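Local atomic coordinates of Ribose/Galactose Isomerase (Vibrio parahaemolyticus, PDB entry 3ONO), a protein that probably interconverts aldose and ketose sugar phosphates. Residues Met4-Met9 with Val67-Thr72; Ser59-Ser64 with Gln193-Ala198. All coordinates share one frame; numbering follows the deposited sequence. Where two conformers were deposited one is given.

Contact 1: residues Met4-Met9 with Val67-Thr72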
HETATM    1  N   MSE A   4       6.627 -20.882  19.359  0.55 42.48           N
HETATM    2  CA  MSE A   4       7.672 -20.006  19.866  0.55 39.78           C
HETATM    3  C   MSE A   4       7.201 -19.195  21.062  0.55 36.44           C
HETATM    4  O   MSE A   4       6.007 -19.114  21.351  0.55 35.55           O
HETATM    5  CB  MSE A   4       8.137 -19.059  18.758  0.55 36.73           C
HETATM    6  CG  MSE A   4       8.189 -19.708  17.394  0.55 38.30           C
HETATM    7 SE   MSE A   4       6.801 -18.994  16.227  0.55 98.25          SE
HETATM    8  CE  MSE A   4       7.671 -17.322  15.708  0.55 31.30           C
ATOM      9  N   LYS A   5       8.158 -18.592  21.757  1.00 32.16           N
ATOM     10  CA  LYS A   5       7.854 -17.573  22.741  1.00 31.71           C
ATOM     11  C   LYS A   5       7.996 -16.248  21.985  1.00 29.44           C
ATOM     12  O   LYS A   5       9.033 -15.996  21.363  1.00 25.71           O
ATOM     13  CB  LYS A   5       8.840 -17.629  23.901  1.00 30.53           C
ATOM     14  CG  LYS A   5       8.659 -18.874  24.767  1.00 32.87           C
ATOM     15  CD  LYS A   5       9.598 -18.840  25.984  1.00 38.54           C
ATOM     16  CE  LYS A   5      11.020 -19.220  25.613  1.00 49.20           C
ATOM     17  NZ  LYS A   5      11.231 -20.700  25.579  1.00 56.13           N
ATOM     18  N   ILE A   6       6.952 -15.429  22.018  1.00 26.09           N
ATOM     19  CA  ILE A   6       6.936 -14.160  21.288  1.00 26.29           C
ATOM     20  C   ILE A   6       6.793 -12.985  22.253  1.00 29.38           C
ATOM     21  O   ILE A   6       5.864 -12.960  23.062  1.00 30.37           O
ATOM     22  CB  ILE A   6       5.762 -14.126  20.299  1.00 26.67           C
ATOM     23  CG1 ILE A   6       5.776 -15.370  19.401  1.00 29.84           C
ATOM     24  CG2 ILE A   6       5.790 -12.833  19.459  1.00 26.60           C
ATOM     25  CD1 ILE A   6       4.475 -15.576  18.576  1.00 26.68           C
ATOM     26  N   ALA A   7       7.691 -12.011  22.167  1.00 24.51           N
ATOM     27  CA  ALA A   7       7.568 -10.813  22.995  1.00 25.63           C
ATOM     28  C   ALA A   7       7.025  -9.648  22.181  1.00 29.68           C
ATOM     29  O   ALA A   7       7.590  -9.314  21.144  1.00 29.22           O
ATOM     30  CB  ALA A   7       8.931 -10.420  23.592  1.00 27.02           C
ATOM     31  N   LEU A   8       5.946  -9.031  22.656  1.00 25.12           N
ATOM     32  CA  LEU A   8       5.442  -7.800  22.053  1.00 23.05           C
ATOM     33  C   LEU A   8       6.042  -6.643  22.842  1.00 24.65           C
ATOM     34  O   LEU A   8       6.034  -6.671  24.075  1.00 25.70           O
ATOM     35  CB  LEU A   8       3.919  -7.742  22.147  1.00 24.20           C
ATOM     36  CG  LEU A   8       3.268  -6.418  21.767  1.00 23.55           C
ATOM     37  CD1 LEU A   8       3.549  -6.120  20.305  1.00 23.76           C
ATOM     38  CD2 LEU A   8       1.753  -6.518  22.027  1.00 25.56           C
HETATM   39  N   MSE A   9       6.578  -5.640  22.156  1.00 21.35           N
HETATM   40  CA  MSE A   9       7.155  -4.503  22.881  1.00 22.32           C
HETATM   41  C   MSE A   9       6.885  -3.200  22.146  1.00 23.03           C
HETATM   42  O   MSE A   9       7.288  -3.032  20.993  1.00 21.55           O
HETATM   43  CB  MSE A   9       8.656  -4.707  23.130  1.00 24.66           C
HETATM   44  CG  MSE A   9       9.455  -4.931  21.883  1.00 22.07           C
HETATM   45 SE   MSE A   9      11.332  -5.239  22.331  0.70 24.39          SE
HETATM   46  CE  MSE A   9      11.164  -6.965  23.163  1.00 26.69           C
ATOM     47  N   VAL A  67      13.214 -15.322  24.613  1.00 26.67           N
ATOM     48  CA  VAL A  67      12.155 -15.464  23.631  1.00 26.90           C
ATOM     49  C   VAL A  67      12.751 -15.816  22.275  1.00 27.23           C
ATOM     50  O   VAL A  67      13.960 -15.687  22.057  1.00 27.90           O
ATOM     51  CB  VAL A  67      11.269 -14.199  23.497  1.00 31.00           C
ATOM     52  CG1 VAL A  67      10.718 -13.781  24.854  1.00 30.33           C
ATOM     53  CG2 VAL A  67      12.042 -13.070  22.832  1.00 31.06           C
ATOM     54  N   ASP A  68      11.877 -16.255  21.371  1.00 27.63           N
ATOM     55  CA  ASP A  68      12.270 -16.674  20.035  1.00 27.28           C
ATOM     56  C   ASP A  68      11.998 -15.607  18.988  1.00 25.24           C
ATOM     57  O   ASP A  68      12.629 -15.618  17.937  1.00 28.17           O
ATOM     58  CB  ASP A  68      11.525 -17.948  19.638  1.00 26.90           C
ATOM     59  CG  ASP A  68      11.708 -19.061  20.654  1.00 32.96           C
ATOM     60  OD1 ASP A  68      12.879 -19.397  20.926  1.00 37.03           O
ATOM     61  OD2 ASP A  68      10.685 -19.561  21.181  1.00 36.57           O
ATOM     62  N   PHE A  69      11.079 -14.688  19.275  1.00 25.61           N
ATOM     63  CA  PHE A  69      10.619 -13.739  18.259  1.00 22.53           C
ATOM     64  C   PHE A  69      10.128 -12.474  18.946  1.00 24.93           C
ATOM     65  O   PHE A  69       9.557 -12.530  20.039  1.00 28.55           O
ATOM     66  CB  PHE A  69       9.467 -14.356  17.456  1.00 19.98           C
ATOM     67  CG  PHE A  69       9.296 -13.761  16.072  1.00 22.70           C
ATOM     68  CD1 PHE A  69       8.491 -12.656  15.881  1.00 25.32           C
ATOM     69  CD2 PHE A  69       9.950 -14.310  14.977  1.00 22.98           C
ATOM     70  CE1 PHE A  69       8.311 -12.110  14.607  1.00 25.90           C
ATOM     71  CE2 PHE A  69       9.786 -13.768  13.688  1.00 23.35           C
ATOM     72  CZ  PHE A  69       8.967 -12.660  13.511  1.00 24.83           C
ATOM     73  N   VAL A  70      10.350 -11.337  18.302  1.00 23.41           N
ATOM     74  CA  VAL A  70       9.918 -10.049  18.826  1.00 19.93           C
ATOM     75  C   VAL A  70       8.952  -9.358  17.864  1.00 20.97           C
ATOM     76  O   VAL A  70       9.220  -9.261  16.674  1.00 21.14           O
ATOM     77  CB  VAL A  70      11.144  -9.139  19.076  1.00 18.68           C
ATOM     78  CG1 VAL A  70      10.719  -7.670  19.267  1.00 24.00           C
ATOM     79  CG2 VAL A  70      11.943  -9.673  20.279  1.00 21.84           C
ATOM     80  N   VAL A  71       7.830  -8.880  18.391  1.00 18.57           N
ATOM     81  CA  VAL A  71       6.930  -8.027  17.624  1.00 16.69           C
ATOM     82  C   VAL A  71       7.078  -6.629  18.210  1.00 18.35           C
ATOM     83  O   VAL A  71       6.936  -6.445  19.410  1.00 23.36           O
ATOM     84  CB  VAL A  71       5.479  -8.475  17.732  1.00 20.64           C
ATOM     85  CG1 VAL A  71       4.558  -7.428  17.054  1.00 18.80           C
ATOM     86  CG2 VAL A  71       5.283  -9.841  17.056  1.00 21.02           C
ATOM     87  N   THR A  72       7.392  -5.653  17.373  1.00 18.66           N
ATOM     88  CA  THR A  72       7.576  -4.303  17.883  1.00 16.69           C
ATOM     89  C   THR A  72       7.073  -3.323  16.832  1.00 18.26           C
ATOM     90  O   THR A  72       6.394  -3.725  15.884  1.00 20.32           O
ATOM     91  CB  THR A  72       9.064  -4.054  18.263  1.00 21.36           C
ATOM     92  OG1 THR A  72       9.186  -2.827  18.994  1.00 21.77           O
ATOM     93  CG2 THR A  72       9.965  -4.030  17.024  1.00 23.15           C
TER
HETATM   94  O   HOH W   1      13.758 -19.814  23.501  1.00 45.58           O
HETATM   95  O   HOH W   2      10.729 -21.805  22.761  1.00 50.67           O

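Contact 2: residues Ser59-Ser64 with Gln193-Ala198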
ATOM      1  N   SER A  59      17.401  -7.144  22.052  1.00 19.17           N
ATOM      2  CA  SER A  59      18.703  -7.825  22.147  1.00 17.64           C
ATOM      3  C   SER A  59      18.767  -8.698  23.394  1.00 26.68           C
ATOM      4  O   SER A  59      19.154  -9.869  23.325  1.00 24.77           O
ATOM      5  CB  SER A  59      19.889  -6.847  22.162  1.00 20.97           C
ATOM      6  OG  SER A  59      21.108  -7.583  22.312  1.00 22.94           O
ATOM      7  N   ILE A  60      18.373  -8.147  24.534  1.00 21.26           N
ATOM      8  CA  ILE A  60      18.533  -8.909  25.778  1.00 24.09           C
ATOM      9  C   ILE A  60      17.662 -10.161  25.734  1.00 25.24           C
ATOM     10  O   ILE A  60      18.121 -11.261  26.067  1.00 26.51           O
ATOM     11  CB  ILE A  60      18.233  -8.053  27.006  1.00 25.22           C
ATOM     12  CG1 ILE A  60      19.339  -6.996  27.150  1.00 25.60           C
ATOM     13  CG2 ILE A  60      18.157  -8.931  28.275  1.00 25.68           C
ATOM     14  CD1 ILE A  60      19.026  -5.886  28.143  1.00 26.79           C
ATOM     15  N   LEU A  61      16.420 -10.009  25.279  1.00 24.35           N
ATOM     16  CA  LEU A  61      15.520 -11.153  25.262  1.00 21.43           C
ATOM     17  C   LEU A  61      15.898 -12.179  24.200  1.00 28.61           C
ATOM     18  O   LEU A  61      15.765 -13.373  24.433  1.00 28.44           O
ATOM     19  CB  LEU A  61      14.068 -10.705  25.126  1.00 22.55           C
ATOM     20  CG  LEU A  61      13.455  -9.874  26.256  1.00 24.04           C
ATOM     21  CD1 LEU A  61      12.041  -9.405  25.914  1.00 26.67           C
ATOM     22  CD2 LEU A  61      13.439 -10.657  27.576  1.00 27.48           C
ATOM     23  N   LEU A  62      16.340 -11.732  23.022  1.00 24.59           N
ATOM     24  CA  LEU A  62      16.678 -12.686  21.962  1.00 23.37           C
ATOM     25  C   LEU A  62      18.036 -13.325  22.210  1.00 25.19           C
ATOM     26  O   LEU A  62      18.197 -14.533  22.085  1.00 26.10           O
ATOM     27  CB  LEU A  62      16.639 -12.018  20.576  1.00 20.20           C
ATOM     28  CG  LEU A  62      15.225 -11.703  20.083  1.00 22.58           C
ATOM     29  CD1 LEU A  62      15.263 -10.673  18.963  1.00 21.66           C
ATOM     30  CD2 LEU A  62      14.478 -12.967  19.620  1.00 25.67           C
ATOM     31  N   ASN A  63      19.019 -12.525  22.588  1.00 22.12           N
ATOM     32  CA  ASN A  63      20.348 -13.082  22.804  1.00 21.82           C
ATOM     33  C   ASN A  63      20.429 -13.995  24.027  1.00 27.38           C
ATOM     34  O   ASN A  63      21.294 -14.865  24.088  1.00 29.17           O
ATOM     35  CB  ASN A  63      21.390 -11.961  22.896  1.00 25.17           C
ATOM     36  CG  ASN A  63      21.753 -11.438  21.526  1.00 27.98           C
ATOM     37  OD1 ASN A  63      22.091 -12.229  20.652  1.00 25.25           O
ATOM     38  ND2 ASN A  63      21.648 -10.124  21.315  1.00 20.31           N
ATOM     39  N   SER A  64      19.523 -13.816  24.985  1.00 26.65           N
ATOM     40  CA  SER A  64      19.546 -14.647  26.195  1.00 28.29           C
ATOM     41  C   SER A  64      18.685 -15.872  25.951  1.00 29.61           C
ATOM     42  O   SER A  64      18.561 -16.754  26.808  1.00 32.38           O
ATOM     43  CB  SER A  64      18.982 -13.877  27.380  1.00 28.56           C
ATOM     44  OG  SER A  64      17.578 -13.710  27.233  1.00 26.04           O
ATOM     45  N   GLN A 193      11.018  -7.898  33.361  1.00 33.30           N
ATOM     46  CA  GLN A 193      11.798  -8.736  34.265  1.00 36.84           C
ATOM     47  C   GLN A 193      11.171 -10.123  34.423  1.00 38.69           C
ATOM     48  O   GLN A 193      11.877 -11.131  34.465  1.00 38.36           O
ATOM     49  CB  GLN A 193      11.971  -8.044  35.612  1.00 36.54           C
ATOM     50  CG  GLN A 193      12.879  -6.825  35.531  1.00 38.06           C
ATOM     51  CD  GLN A 193      12.922  -6.045  36.818  1.00 44.01           C
ATOM     52  OE1 GLN A 193      12.700  -6.598  37.895  1.00 48.11           O
ATOM     53  NE2 GLN A 193      13.217  -4.749  36.719  1.00 41.20           N
ATOM     54  N   GLU A 194       9.845 -10.172  34.485  1.00 38.19           N
ATOM     55  CA  GLU A 194       9.161 -11.439  34.686  1.00 44.98           C
ATOM     56  C   GLU A 194       9.430 -12.390  33.526  1.00 43.62           C
ATOM     57  O   GLU A 194       9.664 -13.581  33.729  1.00 45.36           O
ATOM     58  CB  GLU A 194       7.657 -11.219  34.858  1.00 52.48           C
ATOM     59  CG  GLU A 194       6.902 -12.475  35.262  1.00 71.48           C
ATOM     60  CD  GLU A 194       5.399 -12.255  35.358  1.00 87.77           C
ATOM     61  OE1 GLU A 194       4.963 -11.081  35.327  1.00 91.92           O
ATOM     62  OE2 GLU A 194       4.657 -13.261  35.461  1.00 92.70           O
ATOM     63  N   CYS A 195       9.391 -11.860  32.304  1.00 34.92           N
ATOM     64  CA  CYS A 195       9.686 -12.660  31.126  1.00 31.26           C
ATOM     65  C   CYS A 195      11.165 -13.053  31.133  1.00 31.16           C
ATOM     66  O   CYS A 195      11.504 -14.229  31.043  1.00 35.47           O
ATOM     67  CB  CYS A 195       9.339 -11.877  29.849  1.00 30.99           C
ATOM     68  SG  CYS A 195       9.904 -12.640  28.305  1.00 35.66           S
ATOM     69  N   PHE A 196      12.043 -12.066  31.270  1.00 28.47           N
ATOM     70  CA  PHE A 196      13.472 -12.312  31.170  1.00 31.68           C
ATOM     71  C   PHE A 196      13.976 -13.345  32.180  1.00 34.50           C
ATOM     72  O   PHE A 196      14.601 -14.343  31.821  1.00 37.95           O
ATOM     73  CB  PHE A 196      14.260 -11.012  31.355  1.00 32.32           C
ATOM     74  CG  PHE A 196      15.739 -11.214  31.378  1.00 29.84           C
ATOM     75  CD1 PHE A 196      16.418 -11.548  30.220  1.00 28.42           C
ATOM     76  CD2 PHE A 196      16.461 -11.102  32.569  1.00 30.56           C
ATOM     77  CE1 PHE A 196      17.800 -11.752  30.241  1.00 25.62           C
ATOM     78  CE2 PHE A 196      17.832 -11.290  32.598  1.00 30.70           C
ATOM     79  CZ  PHE A 196      18.511 -11.616  31.450  1.00 33.24           C
ATOM     80  N   PHE A 197      13.717 -13.091  33.450  1.00 34.50           N
ATOM     81  CA  PHE A 197      14.275 -13.949  34.487  1.00 35.78           C
ATOM     82  C   PHE A 197      13.716 -15.373  34.466  1.00 37.92           C
ATOM     83  O   PHE A 197      14.403 -16.326  34.853  1.00 42.00           O
ATOM     84  CB  PHE A 197      14.138 -13.293  35.858  1.00 38.05           C
ATOM     85  CG  PHE A 197      15.090 -12.150  36.064  1.00 35.74           C
ATOM     86  CD1 PHE A 197      16.459 -12.353  35.996  1.00 35.59           C
ATOM     87  CD2 PHE A 197      14.621 -10.874  36.318  1.00 37.91           C
ATOM     88  CE1 PHE A 197      17.342 -11.307  36.185  1.00 38.80           C
ATOM     89  CE2 PHE A 197      15.493  -9.826  36.499  1.00 37.16           C
ATOM     90  CZ  PHE A 197      16.864 -10.044  36.435  1.00 39.23           C
ATOM     91  N   ALA A 198      12.486 -15.516  34.000  1.00 38.07           N
ATOM     92  CA  ALA A 198      11.840 -16.815  33.910  1.00 40.21           C
ATOM     93  C   ALA A 198      12.404 -17.666  32.780  1.00 43.82           C
ATOM     94  O   ALA A 198      12.365 -18.898  32.840  1.00 45.42           O
ATOM     95  CB  ALA A 198      10.340 -16.641  33.728  1.00 44.21           C
TER

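Contact 1: residues Met4-Met9 with Val67-Thr72
The ring of Phe69 is approached obliquely by CG2 of Ile6. Phe69 CG is anti to the backbone N (chi1 -156°), which carries the end of the ring away from strand 5-8. Phe137 packs edge-to-face with the same ring. The selenomethionine Met4 has two conformers, so the approach of its CE to this ring is doubtful. The other flat group is the carboxylate of Asp68. Lys5 N reaches its OD2 on the anti side at 2.8 Å, and the bond is nearly straight (170° at the hydrogen). Lys5 NZ stays 4.6 Å from Asp68 OD2, too far for a salt bridge. Two waters span this gap: one takes a bond from NZ and donates to OD2, the other donates to OD1 and is held only weakly by NZ. Lys5 O accepts from Asp68 N at 2.9 Å and weakly from Phe69 N.

Strands 5-8 and 69-74 are parallel neighbours inside the five-stranded sheet of an alpha-beta-alpha sandwich. Ala7 is paired with Val70 and bonds to the residues flanking it: its N donates to Phe69 O, and its O accepts from Val71 N at 2.8 Å. Next comes Met9 N to Val71 O.

On the face of Ile6, Leu8 and Val71, CD1 of Leu8 meets CG1 of Val71 at 3.6 Å. Helix 18-31 packs against Ile6 and Leu8. Ala7 and Val70 point to the other face, where Val70 meets Leu62 of helix 51-63. The selenium of the selenomethionine Met9 lies 4.0 Å from Val70 CG1. Thr72 OG1, anti to its backbone N (chi1 -169°), donates to Met9 O at 2.8 Å.

Contact 2: residues Ser59-Ser64 with Gln193-Ala198
Ile60 CG2 meets Phe196 CE1 at 3.5 Å, and the two side chains cross at about a right angle. The contact is helix packing in the alpha-beta-alpha sandwich, where helix 190-199 lies against the C-terminal end of helix 51-63, a helix that covers the sheet. The axes of 59-63 and 193-198 are 28° from parallel. No hydrogen bond links the two segments. Leu61 CD2 sits at the edge of the Phe196 ring, near its plane, and touches Phe196 CB at 3.9 Å. The same methyl meets Cys195 SG at 4.1 Å. Ser64 OG is also at the ring edge, 3.6 Å from Phe196 CE1.

Further out, Phe196 CG is anti to the backbone N (chi1 175°), and the ring reaches across to helix 51-63. Ile205 and Val209 of helix 203-212 also touch this side chain. Phe196 CD2 lies over the centre of the Phe197 ring. Ser64 OG is held by its own helix end: it donates to Ile60 O at 2.8 Å, an oxygen that also accepts from Ser64 N. Ala66 N bonds to the same hydroxyl. Beside Ser64, Asn63 ND2 donates in its amide plane to OG of Ser59, one turn earlier, at 2.8 Å.

In the fold
The chain starts in strand 5-8, runs through helix 18-31, strand 35-38 and helix 51-63, and returns to the sheet at strand 69-74. Contact 1 closes this loop by pairing the first and third strands in chain order. Contact 2 begins within that loop, at 59-64, and ends far beyond it at 193-198. The two contacts therefore cross. Contact 2 closes a much longer loop that includes the rest of the sheet and brings helix 190-199 against helix 51-63. Where helix 51-63 turns into strand 69-74 the contacts touch: Val67 N lies 3.2 Å from Leu61 O, a probable hydrogen bond, and Leu62 CD2 packs on the backbone of Val67 and Asp68.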